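Local structure of DNA mismatch repair protein MUTS (Thermus aquaticus, 1EWQ) at residues S590-A600 / N656-V664; F249-L260 / L618-I626. The protein takes part in DNA mismatch repair, binding mismatched DNA as an ATP-dependent damage sensor with weak ATPase activity. All coordinates share one frame; numbering follows the deposited sequence.

Interaction 1: S590-A600 / N656-V664; sequences STFLRQTALIA and NSLVLLDEV. With SO4 (sulfate ion), chain E.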
loop_
_atom_site.group_PDB
_atom_site.type_symbol
_atom_site.label_atom_id
_atom_site.label_comp_id
_atom_site.label_asym_id
_atom_site.label_seq_id
_atom_site.Cartn_x
_atom_site.Cartn_y
_atom_site.Cartn_z
ATOM N N SER C 590 -27.692 1.711 15.335
ATOM C CA SER C 590 -26.287 1.943 15.654
ATOM C C SER C 590 -25.870 3.387 15.476
ATOM O O SER C 590 -25.110 3.924 16.282
ATOM C CB SER C 590 -25.392 1.055 14.805
ATOM O OG SER C 590 -25.517 -0.279 15.242
ATOM N N THR C 591 -26.357 4.002 14.407
ATOM C CA THR C 591 -26.047 5.389 14.124
ATOM C C THR C 591 -26.626 6.255 15.240
ATOM O O THR C 591 -26.021 7.248 15.635
ATOM C CB THR C 591 -26.639 5.809 12.758
ATOM O OG1 THR C 591 -25.908 5.162 11.713
ATOM C CG2 THR C 591 -26.546 7.312 12.562
ATOM N N PHE C 592 -27.798 5.869 15.748
ATOM C CA PHE C 592 -28.439 6.607 16.828
ATOM C C PHE C 592 -27.549 6.568 18.067
ATOM O O PHE C 592 -27.374 7.575 18.749
ATOM C CB PHE C 592 -29.808 6.004 17.142
ATOM C CG PHE C 592 -30.564 6.738 18.214
ATOM C CD1 PHE C 592 -30.936 8.069 18.036
ATOM C CD2 PHE C 592 -30.927 6.093 19.393
ATOM C CE1 PHE C 592 -31.666 8.748 19.026
ATOM C CE2 PHE C 592 -31.652 6.757 20.386
ATOM C CZ PHE C 592 -32.025 8.089 20.201
ATOM N N LEU C 593 -26.983 5.400 18.358
ATOM C CA LEU C 593 -26.093 5.270 19.503
ATOM C C LEU C 593 -24.871 6.152 19.306
ATOM O O LEU C 593 -24.552 6.970 20.158
ATOM C CB LEU C 593 -25.611 3.824 19.696
ATOM C CG LEU C 593 -26.601 2.718 20.067
ATOM C CD1 LEU C 593 -25.838 1.547 20.698
ATOM C CD2 LEU C 593 -27.619 3.241 21.031
ATOM N N ARG C 594 -24.199 5.993 18.174
ATOM C CA ARG C 594 -22.995 6.769 17.903
ATOM C C ARG C 594 -23.222 8.279 17.881
ATOM O O ARG C 594 -22.378 9.024 18.381
ATOM C CB ARG C 594 -22.357 6.337 16.584
ATOM C CG ARG C 594 -21.903 4.870 16.539
ATOM C CD ARG C 594 -21.213 4.568 15.216
ATOM N NE ARG C 594 -21.007 3.144 15.022
ATOM C CZ ARG C 594 -21.768 2.369 14.250
ATOM N NH1 ARG C 594 -22.797 2.885 13.577
ATOM N NH2 ARG C 594 -21.511 1.072 14.164
ATOM N N GLN C 595 -24.344 8.739 17.315
ATOM C CA GLN C 595 -24.594 10.181 17.263
ATOM C C GLN C 595 -24.698 10.747 18.667
ATOM O O GLN C 595 -24.290 11.876 18.916
ATOM C CB GLN C 595 -25.864 10.511 16.445
ATOM C CG GLN C 595 -27.196 10.577 17.193
ATOM C CD GLN C 595 -28.378 10.918 16.256
ATOM O OE1 GLN C 595 -29.404 11.452 16.686
ATOM N NE2 GLN C 595 -28.232 10.595 14.987
ATOM N N THR C 596 -25.228 9.946 19.585
ATOM C CA THR C 596 -25.372 10.358 20.977
ATOM C C THR C 596 -23.986 10.601 21.581
ATOM O O THR C 596 -23.740 11.633 22.203
ATOM C CB THR C 596 -26.094 9.271 21.790
ATOM O OG1 THR C 596 -27.399 9.059 21.243
ATOM C CG2 THR C 596 -26.214 9.680 23.247
ATOM N N ALA C 597 -23.081 9.649 21.379
ATOM C CA ALA C 597 -21.723 9.768 21.893
ATOM C C ALA C 597 -21.003 10.956 21.251
ATOM O O ALA C 597 -20.274 11.697 21.921
ATOM C CB ALA C 597 -20.947 8.480 21.619
ATOM N N LEU C 598 -21.208 11.145 19.953
ATOM C CA LEU C 598 -20.539 12.249 19.277
ATOM C C LEU C 598 -21.023 13.612 19.750
ATOM O O LEU C 598 -20.223 14.526 19.941
ATOM C CB LEU C 598 -20.680 12.113 17.755
ATOM C CG LEU C 598 -19.885 10.919 17.214
ATOM C CD1 LEU C 598 -20.197 10.707 15.730
ATOM C CD2 LEU C 598 -18.400 11.152 17.442
ATOM N N ILE C 599 -22.325 13.754 19.951
ATOM C CA ILE C 599 -22.859 15.028 20.428
ATOM C C ILE C 599 -22.244 15.349 21.793
ATOM O O ILE C 599 -21.826 16.485 22.045
ATOM C CB ILE C 599 -24.402 14.967 20.541
ATOM C CG1 ILE C 599 -25.011 14.941 19.133
ATOM C CG2 ILE C 599 -24.925 16.147 21.357
ATOM C CD1 ILE C 599 -26.494 14.614 19.127
ATOM N N ALA C 600 -22.187 14.336 22.661
ATOM C CA ALA C 600 -21.613 14.481 24.005
ATOM C C ALA C 600 -20.120 14.793 23.893
ATOM O O ALA C 600 -19.588 15.629 24.628
ATOM C CB ALA C 600 -21.813 13.195 24.802
ATOM N N ASN C 656 -21.684 8.249 36.035
ATOM C CA ASN C 656 -21.560 9.389 35.140
ATOM C C ASN C 656 -21.045 8.957 33.776
ATOM O O ASN C 656 -20.592 9.777 32.976
ATOM C CB ASN C 656 -20.625 10.433 35.757
ATOM C CG ASN C 656 -21.157 10.960 37.074
ATOM O OD1 ASN C 656 -22.343 11.280 37.188
ATOM N ND2 ASN C 656 -20.292 11.050 38.077
ATOM N N SER C 657 -21.119 7.661 33.507
ATOM C CA SER C 657 -20.638 7.163 32.230
ATOM C C SER C 657 -21.729 7.000 31.200
ATOM O O SER C 657 -22.896 6.805 31.535
ATOM C CB SER C 657 -19.917 5.829 32.412
ATOM O OG SER C 657 -18.796 5.994 33.256
ATOM N N LEU C 658 -21.331 7.120 29.939
ATOM C CA LEU C 658 -22.238 6.928 28.812
ATOM C C LEU C 658 -21.783 5.595 28.271
ATOM O O LEU C 658 -20.643 5.472 27.825
ATOM C CB LEU C 658 -22.057 8.008 27.738
ATOM C CG LEU C 658 -22.833 7.765 26.422
ATOM C CD1 LEU C 658 -24.334 7.850 26.674
ATOM C CD2 LEU C 658 -22.428 8.790 25.350
ATOM N N VAL C 659 -22.655 4.597 28.342
ATOM C CA VAL C 659 -22.346 3.259 27.856
ATOM C C VAL C 659 -23.209 2.951 26.631
ATOM O O VAL C 659 -24.425 3.160 26.660
ATOM C CB VAL C 659 -22.629 2.207 28.958
ATOM C CG1 VAL C 659 -22.359 0.820 28.430
ATOM C CG2 VAL C 659 -21.765 2.506 30.215
ATOM N N LEU C 660 -22.585 2.453 25.564
ATOM C CA LEU C 660 -23.299 2.126 24.330
ATOM C C LEU C 660 -23.149 0.649 23.997
ATOM O O LEU C 660 -22.074 0.214 23.598
ATOM C CB LEU C 660 -22.764 2.965 23.161
ATOM C CG LEU C 660 -22.785 4.502 23.260
ATOM C CD1 LEU C 660 -22.301 5.097 21.922
ATOM C CD2 LEU C 660 -24.178 4.996 23.565
ATOM N N LEU C 661 -24.218 -0.126 24.171
ATOM C CA LEU C 661 -24.163 -1.555 23.884
ATOM C C LEU C 661 -24.968 -1.887 22.641
ATOM O O LEU C 661 -26.110 -1.460 22.481
ATOM C CB LEU C 661 -24.664 -2.374 25.073
ATOM C CG LEU C 661 -23.994 -2.120 26.431
ATOM C CD1 LEU C 661 -24.538 -3.129 27.445
ATOM C CD2 LEU C 661 -22.475 -2.229 26.312
ATOM N N ASP C 662 -24.346 -2.669 21.770
ATOM C CA ASP C 662 -24.925 -3.066 20.494
ATOM C C ASP C 662 -25.071 -4.584 20.433
ATOM O O ASP C 662 -24.115 -5.297 20.132
ATOM C CB ASP C 662 -24.001 -2.552 19.380
ATOM C CG ASP C 662 -24.475 -2.911 17.982
ATOM O OD1 ASP C 662 -23.670 -3.515 17.222
ATOM O OD2 ASP C 662 -25.626 -2.578 17.635
ATOM N N GLU C 663 -26.272 -5.067 20.747
ATOM C CA GLU C 663 -26.595 -6.492 20.704
ATOM C C GLU C 663 -25.729 -7.407 21.587
ATOM O O GLU C 663 -25.325 -8.502 21.178
ATOM C CB GLU C 663 -26.579 -6.975 19.245
ATOM C CG GLU C 663 -27.339 -6.041 18.284
ATOM C CD GLU C 663 -27.487 -6.599 16.872
ATOM O OE1 GLU C 663 -26.514 -7.169 16.344
ATOM O OE2 GLU C 663 -28.576 -6.453 16.279
ATOM N N VAL C 664 -25.449 -6.959 22.803
ATOM C CA VAL C 664 -24.674 -7.761 23.741
ATOM C C VAL C 664 -25.519 -8.992 24.095
ATOM O O VAL C 664 -26.695 -8.863 24.461
ATOM C CB VAL C 664 -24.330 -6.931 25.012
ATOM C CG1 VAL C 664 -23.914 -7.835 26.166
ATOM C CG2 VAL C 664 -23.200 -5.970 24.687
HETATM S S SO4 E . -28.005 -1.184 12.826
HETATM O O1 SO4 E . -26.693 -1.695 13.274
HETATM O O2 SO4 E . -28.220 -1.594 11.426
HETATM O O3 SO4 E . -29.083 -1.745 13.659
HETATM O O4 SO4 E . -28.046 0.284 12.901
#
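The D662 carboxylate meets the helix start through one oxygen: OD2 lies 3.3 Å from S590 OG, a close approach without a hydrogen bond, while OD1 accepts the backbone N-H of G627. With CG anti to the backbone N (chi1 179°), the carboxylate is carried up toward S590. The serine hydroxyl is committed to the sulfate instead, OG donating to O1 over 2.7 Å, and S590 N gives O4 a nearly straight bond (165°); M586 N binds the same anion. The sulfate, probably from the crystallisation liquor, is held much as a P-loop would hold a nucleotide phosphate, consistent with the predicted ATP site that includes S590. The hydrophobic strand ending at D662, followed by E663, is consistent with a Walker B motif beside Walker A. Farther along, leucines fill the space between helix and strand. L660 sends CD1 up against L593 O at 3.4 Å and A597 CB at 3.7 Å; L593 in turn sets CD1 on L661 O (3.5 Å). L658 reaches CD2 to A597 CA, 3.7 Å away, packing on the helix backbone beside the methyl. Helix 590-600 runs nearly antiparallel to strand 657-662, their axes 9.2 Å apart at 164°. L593, T596 and L660 also touch L692 of strand 690-694, A597 touches I622 of strand 621-625, and V659 and L661 pack against I649 of helix 638-652.

Interaction 2: F249-L260 / L618-I626; sequences FMRLPEATLRAL and LFDGIYTRI. With EDO (1,2-ethanediol), chain G.
F619 touches M250 first, its CB 4.3 Å from the selenomethionine CE. D620 offers its carbonyl O to R251 N, 2.9 Å away and nearly straight (170°); its carboxylate OD1 instead takes S657 OG. G621 forms a single parallel bridge with R251, where a CB would run into R251 CB and Y623 OH. I622 N returns a bond to R251 O, and its CD1 rests 3.7 Å from M250 SE, the side chains crossing obliquely. The I622 carbonyl O is gripped from above its plane by T256 OG1 at 2.8 Å; chi1 -67° sets this hydroxyl beside the T256 backbone N and leaves CG2 on I622 CG2. Y623 lies across P253, whose CG sits 3.7 Å from ring atom CD2. T624 N bonds water 2, which donates to T256 OG1, and reaches that hydroxyl directly only weakly; A259 CB packs 3.5 Å from T624 OG1. A valine in place of T256 would probably leave I622 O without its hydroxyl donor and water 2 without its acceptor. Backbone bonds thus tie R251 to the start of this strand, outermost in the ATPase sheet within this chain, the T256 hydroxyl serves I622 and T624, and M250, L252 and L260 pack on I622.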
loop_
_atom_site.group_PDB
_atom_site.type_symbol
_atom_site.label_atom_id
_atom_site.label_comp_id
_atom_site.label_asym_id
_atom_site.label_seq_id
_atom_site.Cartn_x
_atom_site.Cartn_y
_atom_site.Cartn_z
ATOM N N PHE C 249 -9.878 14.011 32.951
ATOM C CA PHE C 249 -10.553 14.277 31.689
ATOM C C PHE C 249 -11.504 13.140 31.343
ATOM O O PHE C 249 -11.561 12.127 32.035
ATOM C CB PHE C 249 -9.530 14.427 30.554
ATOM C CG PHE C 249 -8.475 15.455 30.822
ATOM C CD1 PHE C 249 -7.252 15.087 31.386
ATOM C CD2 PHE C 249 -8.702 16.795 30.521
ATOM C CE1 PHE C 249 -6.270 16.043 31.645
ATOM C CE2 PHE C 249 -7.731 17.754 30.775
ATOM C CZ PHE C 249 -6.509 17.379 31.340
HETATM N N MSE C 250 -12.259 13.311 30.270
HETATM C CA MSE C 250 -13.169 12.260 29.847
HETATM C C MSE C 250 -12.362 11.078 29.326
HETATM O O MSE C 250 -11.433 11.243 28.532
HETATM C CB MSE C 250 -14.092 12.744 28.735
HETATM C CG MSE C 250 -15.030 11.655 28.239
HETATM SE SE MSE C 250 -15.838 12.070 26.539
HETATM C CE MSE C 250 -17.253 13.187 27.134
ATOM N N ARG C 251 -12.726 9.885 29.773
ATOM C CA ARG C 251 -12.061 8.668 29.334
ATOM C C ARG C 251 -12.556 8.290 27.930
ATOM O O ARG C 251 -13.767 8.249 27.681
ATOM C CB ARG C 251 -12.382 7.523 30.296
ATOM C CG ARG C 251 -11.952 7.743 31.742
ATOM C CD ARG C 251 -10.457 7.565 31.873
ATOM N NE ARG C 251 -10.013 7.558 33.263
ATOM C CZ ARG C 251 -8.812 7.139 33.660
ATOM N NH1 ARG C 251 -7.925 6.685 32.777
ATOM N NH2 ARG C 251 -8.504 7.171 34.948
ATOM N N LEU C 252 -11.616 8.009 27.028
ATOM C CA LEU C 252 -11.933 7.593 25.660
ATOM C C LEU C 252 -11.099 6.363 25.276
ATOM O O LEU C 252 -10.079 6.475 24.597
ATOM C CB LEU C 252 -11.658 8.723 24.667
ATOM C CG LEU C 252 -12.559 9.959 24.737
ATOM C CD1 LEU C 252 -12.039 11.009 23.762
ATOM C CD2 LEU C 252 -13.991 9.586 24.410
ATOM N N PRO C 253 -11.522 5.174 25.725
ATOM C CA PRO C 253 -10.798 3.937 25.413
ATOM C C PRO C 253 -10.554 3.801 23.913
ATOM O O PRO C 253 -11.251 4.414 23.104
ATOM C CB PRO C 253 -11.738 2.847 25.932
ATOM C CG PRO C 253 -12.390 3.498 27.098
ATOM C CD PRO C 253 -12.688 4.899 26.581
ATOM N N GLU C 254 -9.561 2.996 23.548
ATOM C CA GLU C 254 -9.258 2.763 22.144
ATOM C C GLU C 254 -10.486 2.222 21.405
ATOM O O GLU C 254 -10.788 2.645 20.290
ATOM C CB GLU C 254 -8.108 1.759 21.999
ATOM C CG GLU C 254 -7.737 1.477 20.540
ATOM C CD GLU C 254 -6.596 0.475 20.405
ATOM O OE1 GLU C 254 -5.670 0.501 21.252
ATOM O OE2 GLU C 254 -6.625 -0.322 19.438
ATOM N N ALA C 255 -11.189 1.284 22.028
ATOM C CA ALA C 255 -12.371 0.693 21.404
ATOM C C ALA C 255 -13.373 1.774 21.008
ATOM O O ALA C 255 -13.974 1.721 19.937
ATOM C CB ALA C 255 -13.022 -0.301 22.361
ATOM N N THR C 256 -13.533 2.755 21.887
ATOM C CA THR C 256 -14.452 3.865 21.665
ATOM C C THR C 256 -13.976 4.789 20.549
ATOM O O THR C 256 -14.740 5.131 19.647
ATOM C CB THR C 256 -14.615 4.693 22.952
ATOM O OG1 THR C 256 -15.286 3.904 23.938
ATOM C CG2 THR C 256 -15.398 5.968 22.679
ATOM N N LEU C 257 -12.716 5.208 20.627
ATOM C CA LEU C 257 -12.156 6.085 19.606
ATOM C C LEU C 257 -12.293 5.428 18.242
ATOM O O LEU C 257 -12.568 6.114 17.259
ATOM C CB LEU C 257 -10.686 6.397 19.900
ATOM C CG LEU C 257 -10.441 7.356 21.070
ATOM C CD1 LEU C 257 -8.965 7.502 21.314
ATOM C CD2 LEU C 257 -11.067 8.706 20.760
ATOM N N ARG C 258 -12.119 4.108 18.191
ATOM C CA ARG C 258 -12.238 3.351 16.941
ATOM C C ARG C 258 -13.692 3.196 16.499
ATOM O O ARG C 258 -14.009 3.406 15.324
ATOM C CB ARG C 258 -11.623 1.949 17.078
ATOM C CG ARG C 258 -10.095 1.884 17.039
ATOM C CD ARG C 258 -9.596 0.440 17.183
ATOM N NE ARG C 258 -8.153 0.313 16.983
ATOM C CZ ARG C 258 -7.535 0.513 15.818
ATOM N NH1 ARG C 258 -8.234 0.852 14.742
ATOM N NH2 ARG C 258 -6.219 0.370 15.721
ATOM N N ALA C 259 -14.568 2.815 17.428
ATOM C CA ALA C 259 -15.974 2.624 17.092
ATOM C C ALA C 259 -16.653 3.926 16.693
ATOM O O ALA C 259 -17.580 3.919 15.892
ATOM C CB ALA C 259 -16.730 1.971 18.264
ATOM N N LEU C 260 -16.190 5.038 17.249
ATOM C CA LEU C 260 -16.754 6.353 16.944
ATOM C C LEU C 260 -16.015 7.046 15.799
ATOM O O LEU C 260 -16.385 8.148 15.389
ATOM C CB LEU C 260 -16.700 7.242 18.187
ATOM C CG LEU C 260 -17.929 7.405 19.087
ATOM C CD1 LEU C 260 -18.902 6.226 18.948
ATOM C CD2 LEU C 260 -17.450 7.595 20.514
ATOM N N LEU C 618 -22.219 16.069 32.200
ATOM C CA LEU C 618 -20.792 15.969 31.957
ATOM C C LEU C 618 -20.376 14.527 32.228
ATOM O O LEU C 618 -20.230 14.116 33.380
ATOM C CB LEU C 618 -20.044 16.940 32.859
ATOM C CG LEU C 618 -20.353 18.398 32.534
ATOM C CD1 LEU C 618 -19.911 19.324 33.662
ATOM C CD2 LEU C 618 -19.669 18.741 31.223
ATOM N N PHE C 619 -20.224 13.746 31.159
ATOM C CA PHE C 619 -19.841 12.346 31.290
ATOM C C PHE C 619 -18.359 12.209 31.654
ATOM O O PHE C 619 -17.534 13.014 31.231
ATOM C CB PHE C 619 -20.122 11.591 29.979
ATOM C CG PHE C 619 -21.568 11.623 29.556
ATOM C CD1 PHE C 619 -21.992 12.474 28.542
ATOM C CD2 PHE C 619 -22.505 10.800 30.166
ATOM C CE1 PHE C 619 -23.335 12.498 28.143
ATOM C CE2 PHE C 619 -23.845 10.823 29.770
ATOM C CZ PHE C 619 -24.256 11.671 28.759
ATOM N N ASP C 620 -18.031 11.187 32.442
ATOM C CA ASP C 620 -16.643 10.965 32.835
ATOM C C ASP C 620 -15.942 10.067 31.817
ATOM O O ASP C 620 -14.721 9.920 31.832
ATOM C CB ASP C 620 -16.572 10.370 34.250
ATOM C CG ASP C 620 -17.100 8.955 34.329
ATOM O OD1 ASP C 620 -17.741 8.478 33.369
ATOM O OD2 ASP C 620 -16.878 8.314 35.377
ATOM N N GLY C 621 -16.730 9.500 30.907
ATOM C CA GLY C 621 -16.183 8.629 29.879
ATOM C C GLY C 621 -17.251 8.031 28.985
ATOM O O GLY C 621 -18.418 7.929 29.371
ATOM N N ILE C 622 -16.866 7.662 27.772
ATOM C CA ILE C 622 -17.800 7.040 26.841
ATOM C C ILE C 622 -17.271 5.642 26.563
ATOM O O ILE C 622 -16.135 5.485 26.110
ATOM C CB ILE C 622 -17.887 7.814 25.529
ATOM C CG1 ILE C 622 -18.451 9.214 25.789
ATOM C CG2 ILE C 622 -18.748 7.048 24.539
ATOM C CD1 ILE C 622 -18.345 10.150 24.597
ATOM N N TYR C 623 -18.090 4.633 26.850
ATOM C CA TYR C 623 -17.693 3.241 26.654
ATOM C C TYR C 623 -18.598 2.520 25.670
ATOM O O TYR C 623 -19.796 2.377 25.902
ATOM C CB TYR C 623 -17.695 2.498 27.995
ATOM C CG TYR C 623 -16.869 3.187 29.055
ATOM C CD1 TYR C 623 -17.475 3.931 30.076
ATOM C CD2 TYR C 623 -15.476 3.129 29.020
ATOM C CE1 TYR C 623 -16.707 4.603 31.043
ATOM C CE2 TYR C 623 -14.700 3.799 29.975
ATOM C CZ TYR C 623 -15.320 4.533 30.982
ATOM O OH TYR C 623 -14.537 5.198 31.907
ATOM N N THR C 624 -18.008 2.050 24.575
ATOM C CA THR C 624 -18.756 1.361 23.540
ATOM C C THR C 624 -18.430 -0.124 23.412
ATOM O O THR C 624 -17.340 -0.583 23.769
ATOM C CB THR C 624 -18.504 2.010 22.156
ATOM O OG1 THR C 624 -17.129 1.839 21.787
ATOM C CG2 THR C 624 -18.828 3.500 22.192
ATOM N N ARG C 625 -19.408 -0.851 22.885
ATOM C CA ARG C 625 -19.320 -2.277 22.601
ATOM C C ARG C 625 -20.205 -2.362 21.347
ATOM O O ARG C 625 -21.345 -2.824 21.402
ATOM C CB ARG C 625 -19.909 -3.101 23.757
ATOM C CG ARG C 625 -19.497 -4.586 23.792
ATOM C CD ARG C 625 -19.809 -5.335 22.498
ATOM N NE ARG C 625 -18.829 -5.059 21.446
ATOM C CZ ARG C 625 -19.060 -5.222 20.142
ATOM N NH1 ARG C 625 -20.240 -5.653 19.714
ATOM N NH2 ARG C 625 -18.102 -4.962 19.261
ATOM N N ILE C 626 -19.668 -1.875 20.226
ATOM C CA ILE C 626 -20.391 -1.816 18.949
ATOM C C ILE C 626 -19.671 -2.480 17.784
ATOM O O ILE C 626 -18.456 -2.353 17.643
ATOM C CB ILE C 626 -20.654 -0.339 18.536
ATOM C CG1 ILE C 626 -21.429 0.394 19.628
ATOM C CG2 ILE C 626 -21.442 -0.288 17.234
ATOM C CD1 ILE C 626 -21.436 1.917 19.452
HETATM C C1 EDO G . -9.188 6.721 28.558
HETATM O O1 EDO G . -9.268 5.495 29.324
HETATM C C2 EDO G . -7.932 6.738 27.731
HETATM O O2 EDO G . -8.252 7.132 26.410
HETATM O O HOH W 1 -12.791 10.611 33.794
HETATM O O HOH W 2 -15.316 1.260 24.877
#

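In the fold
From the N terminus, segment 249-260 comes first and meets its partner 618-626 only after 357 intervening residues. Within that span the chain passes 590-600, so interaction 1 opens before interaction 2 closes, and it closes later at 656-664: the two loops cross. The long loop brings a segment at the start of the MutS domain III range against the domain V ATPase, on strand 621-625, outermost in its sheet within this chain. The shorter loop joins the helix after the P-loop to strand 657-662, neighbour of 621-625 in the sheet. These two parallel strands are probably joined by L660 N with Y623 O, while R594 of the helix packs on I626.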